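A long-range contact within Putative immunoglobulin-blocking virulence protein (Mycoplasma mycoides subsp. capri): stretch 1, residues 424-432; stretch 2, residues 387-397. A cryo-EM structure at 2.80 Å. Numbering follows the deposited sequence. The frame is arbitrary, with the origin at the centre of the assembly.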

# COMPACT_ATOMS: atom_id res chain seq x y z
N SER A 424 13.26 -15.34 -12.44
CA SER A 424 12.32 -15.73 -11.39
C SER A 424 12.33 -17.23 -11.14
O SER A 424 12.01 -17.67 -10.03
CB SER A 424 10.90 -15.27 -11.69
OG SER A 424 10.32 -16.01 -12.74
N ASN A 425 12.74 -18.03 -12.13
CA ASN A 425 13.07 -19.44 -11.94
C ASN A 425 14.39 -19.56 -11.16
O ASN A 425 15.25 -18.68 -11.22
CB ASN A 425 13.18 -20.06 -13.35
CG ASN A 425 13.05 -21.57 -13.41
OD1 ASN A 425 13.82 -22.31 -12.82
ND2 ASN A 425 12.08 -22.06 -14.12
N ASP A 426 14.65 -20.70 -10.54
CA ASP A 426 15.84 -20.89 -9.70
C ASP A 426 16.86 -21.81 -10.36
O ASP A 426 18.03 -21.76 -10.00
CB ASP A 426 15.42 -21.37 -8.29
CG ASP A 426 14.67 -20.30 -7.49
OD1 ASP A 426 15.11 -19.15 -7.45
OD2 ASP A 426 13.62 -20.61 -6.89
N GLU A 427 16.48 -22.57 -11.39
CA GLU A 427 17.42 -23.24 -12.29
C GLU A 427 18.06 -22.24 -13.26
O GLU A 427 19.28 -22.15 -13.34
CB GLU A 427 16.72 -24.39 -13.02
CG GLU A 427 17.64 -25.21 -13.93
CD GLU A 427 18.67 -26.10 -13.24
OE1 GLU A 427 18.85 -26.03 -12.00
OE2 GLU A 427 19.30 -26.92 -13.93
N ALA A 428 17.26 -21.41 -13.95
CA ALA A 428 17.80 -20.36 -14.81
C ALA A 428 18.70 -19.38 -14.05
O ALA A 428 19.74 -18.99 -14.57
CB ALA A 428 16.67 -19.60 -15.50
N TYR A 429 18.38 -19.00 -12.82
CA TYR A 429 19.26 -18.13 -12.04
C TYR A 429 20.56 -18.83 -11.64
O TYR A 429 21.64 -18.30 -11.90
CB TYR A 429 18.50 -17.55 -10.84
CG TYR A 429 19.30 -16.56 -10.03
CD1 TYR A 429 19.67 -15.33 -10.59
CD2 TYR A 429 19.69 -16.87 -8.71
CE1 TYR A 429 20.41 -14.40 -9.84
CE2 TYR A 429 20.44 -15.95 -7.96
CZ TYR A 429 20.79 -14.71 -8.52
OH TYR A 429 21.48 -13.80 -7.78
N ARG A 430 20.49 -20.05 -11.10
CA ARG A 430 21.64 -20.91 -10.78
C ARG A 430 22.57 -21.11 -11.98
O ARG A 430 23.79 -21.02 -11.84
CB ARG A 430 21.10 -22.27 -10.28
CG ARG A 430 22.14 -23.37 -10.11
CD ARG A 430 21.46 -24.71 -9.79
NE ARG A 430 22.42 -25.83 -9.92
CZ ARG A 430 22.44 -26.78 -10.84
NH1 ARG A 430 21.53 -26.93 -11.75
NH2 ARG A 430 23.42 -27.62 -10.86
N ARG A 431 22.01 -21.38 -13.16
CA ARG A 431 22.77 -21.72 -14.36
C ARG A 431 23.11 -20.54 -15.27
O ARG A 431 24.00 -20.70 -16.08
CB ARG A 431 22.05 -22.82 -15.15
CG ARG A 431 22.04 -24.13 -14.35
CD ARG A 431 21.70 -25.33 -15.22
NE ARG A 431 22.69 -25.56 -16.28
CZ ARG A 431 22.52 -26.31 -17.34
NH1 ARG A 431 21.44 -26.98 -17.52
NH2 ARG A 431 23.44 -26.39 -18.22
N SER A 432 22.47 -19.39 -15.13
CA SER A 432 22.68 -18.24 -16.02
C SER A 432 24.15 -17.90 -16.22
O SER A 432 24.60 -17.84 -17.36
CB SER A 432 21.93 -17.00 -15.52
OG SER A 432 22.26 -16.67 -14.19
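Stretch 2 (387-397) KYNFKASDGIR

The first turns of a helix offer a neighbouring loop both a capping residue and a row of side chains, and this contact is a compact example. Stretch 2 leaves a helix at Tyr388, runs through loop and turn, and enters a strand at Ile396; it lies against the N-terminal part of the helix of stretch 1, the two together burying 383 Å².

Asn425, the N-cap, comes first. Its OD1 accepts from Glu427 N at 3.0 Å, which leaves the amide nitrogen free to face the loop: Asn425 ND2 makes a weak hydrogen bond to Ser393 O at 3.1 Å. Gly395 fits closely here. Its phi of 83° favours glycine, and an ideal CB on it would lie 3.0 Å from Asn425 CB, a clash.

Glu427 follows, with its CA 5.6 Å from Asp394 CA. The approach is through carbon, Glu427 CG to Asp394 CG at 3.7 Å, although the like-charged oxygens Glu427 OE2 and Asp394 OD2 are only 4.4 Å apart. Each carboxylate has a basic partner within its own stretch: Arg430 NH1 bridges to Glu427 OE1 at 2.8 Å, and Lys391 NZ to Asp394 OD1 at 3.0 Å.

One residue on, Ala428 pairs with Gly395, their CA atoms 5.4 Å apart. The Ala428 methyl points toward the loop, with Ala428 CB 3.6 Å from Gly395 O and 4.1 Å from Ile396 CG1.

A turn later, Arg431 reaches back to the start of stretch 2, and has the largest covered area of stretch 1. Arg431 NH2 donates to Tyr388 O at 2.8 Å, while Arg431 NH1 donates to Tyr388 O at 3.1 Å and to Asn389 O at 2.8 Å. Both carbonyls lie at the guanidinium edge, so one cation gathers backbone oxygens just where the preceding helix has ended.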

# COMPACT_ATOMS: atom_id res chain seq x y z
N LYS A 387 22.02 -30.02 -26.08
CA LYS A 387 23.46 -29.75 -25.91
C LYS A 387 23.81 -29.41 -24.46
O LYS A 387 24.72 -30.02 -23.90
CB LYS A 387 23.90 -28.66 -26.89
CG LYS A 387 25.41 -28.36 -26.81
CD LYS A 387 25.95 -27.62 -28.02
CE LYS A 387 26.02 -28.52 -29.26
NZ LYS A 387 26.67 -27.89 -30.40
N TYR A 388 23.13 -28.43 -23.88
CA TYR A 388 23.38 -27.86 -22.56
C TYR A 388 22.47 -28.42 -21.46
O TYR A 388 22.44 -27.87 -20.37
CB TYR A 388 23.32 -26.33 -22.65
CG TYR A 388 24.33 -25.74 -23.62
CD1 TYR A 388 25.69 -25.76 -23.28
CD2 TYR A 388 23.92 -25.20 -24.85
CE1 TYR A 388 26.65 -25.26 -24.18
CE2 TYR A 388 24.88 -24.69 -25.75
CZ TYR A 388 26.25 -24.73 -25.41
OH TYR A 388 27.17 -24.25 -26.29
N ASN A 389 21.74 -29.50 -21.72
CA ASN A 389 20.99 -30.27 -20.73
C ASN A 389 20.09 -29.42 -19.81
O ASN A 389 20.32 -29.34 -18.61
CB ASN A 389 21.95 -31.20 -19.96
CG ASN A 389 22.61 -32.24 -20.85
OD1 ASN A 389 21.95 -33.02 -21.52
ND2 ASN A 389 23.91 -32.29 -20.89
N PHE A 390 19.07 -28.79 -20.38
CA PHE A 390 17.99 -28.14 -19.62
C PHE A 390 16.61 -28.62 -20.10
O PHE A 390 16.45 -28.99 -21.26
CB PHE A 390 18.16 -26.61 -19.63
CG PHE A 390 18.17 -25.93 -20.98
CD1 PHE A 390 19.39 -25.57 -21.57
CD2 PHE A 390 16.97 -25.61 -21.62
CE1 PHE A 390 19.41 -24.88 -22.79
CE2 PHE A 390 16.98 -24.92 -22.84
CZ PHE A 390 18.20 -24.56 -23.43
N LYS A 391 15.61 -28.64 -19.21
CA LYS A 391 14.22 -28.95 -19.57
C LYS A 391 13.51 -27.70 -20.08
O LYS A 391 13.92 -26.59 -19.77
CB LYS A 391 13.49 -29.53 -18.35
CG LYS A 391 14.15 -30.80 -17.79
CD LYS A 391 13.42 -31.40 -16.59
CE LYS A 391 13.30 -30.47 -15.37
NZ LYS A 391 14.60 -30.08 -14.80
N ALA A 392 12.38 -27.85 -20.77
CA ALA A 392 11.57 -26.69 -21.15
C ALA A 392 11.03 -25.89 -19.94
O ALA A 392 10.77 -24.69 -20.05
CB ALA A 392 10.45 -27.18 -22.06
N SER A 393 10.87 -26.53 -18.79
CA SER A 393 10.44 -25.91 -17.54
C SER A 393 11.55 -25.16 -16.78
O SER A 393 11.24 -24.43 -15.85
CB SER A 393 9.82 -26.98 -16.64
OG SER A 393 10.74 -28.03 -16.41
N ASP A 394 12.81 -25.29 -17.17
CA ASP A 394 13.95 -24.69 -16.45
C ASP A 394 14.15 -23.18 -16.68
O ASP A 394 14.98 -22.57 -16.02
CB ASP A 394 15.21 -25.52 -16.71
CG ASP A 394 15.17 -26.91 -16.05
OD1 ASP A 394 14.46 -27.09 -15.03
OD2 ASP A 394 15.86 -27.85 -16.51
N GLY A 395 13.36 -22.54 -17.56
CA GLY A 395 13.31 -21.08 -17.68
C GLY A 395 14.41 -20.44 -18.53
O GLY A 395 14.61 -19.23 -18.49
N ILE A 396 15.14 -21.27 -19.28
CA ILE A 396 16.14 -20.92 -20.28
C ILE A 396 15.49 -21.14 -21.65
O ILE A 396 14.93 -22.21 -21.88
CB ILE A 396 17.39 -21.83 -20.11
CG1 ILE A 396 18.16 -21.55 -18.81
CG2 ILE A 396 18.36 -21.72 -21.29
CD1 ILE A 396 18.95 -22.72 -18.28
N ARG A 397 15.55 -20.17 -22.56
CA ARG A 397 15.07 -20.28 -23.96
C ARG A 397 16.04 -19.66 -24.96
O ARG A 397 16.65 -18.63 -24.67
CB ARG A 397 13.71 -19.62 -24.12
CG ARG A 397 12.52 -20.49 -23.72
CD ARG A 397 11.22 -19.78 -24.07
NE ARG A 397 11.09 -19.59 -25.53
CZ ARG A 397 11.05 -18.47 -26.22
NH1 ARG A 397 11.02 -18.57 -27.51
NH2 ARG A 397 11.07 -17.29 -25.70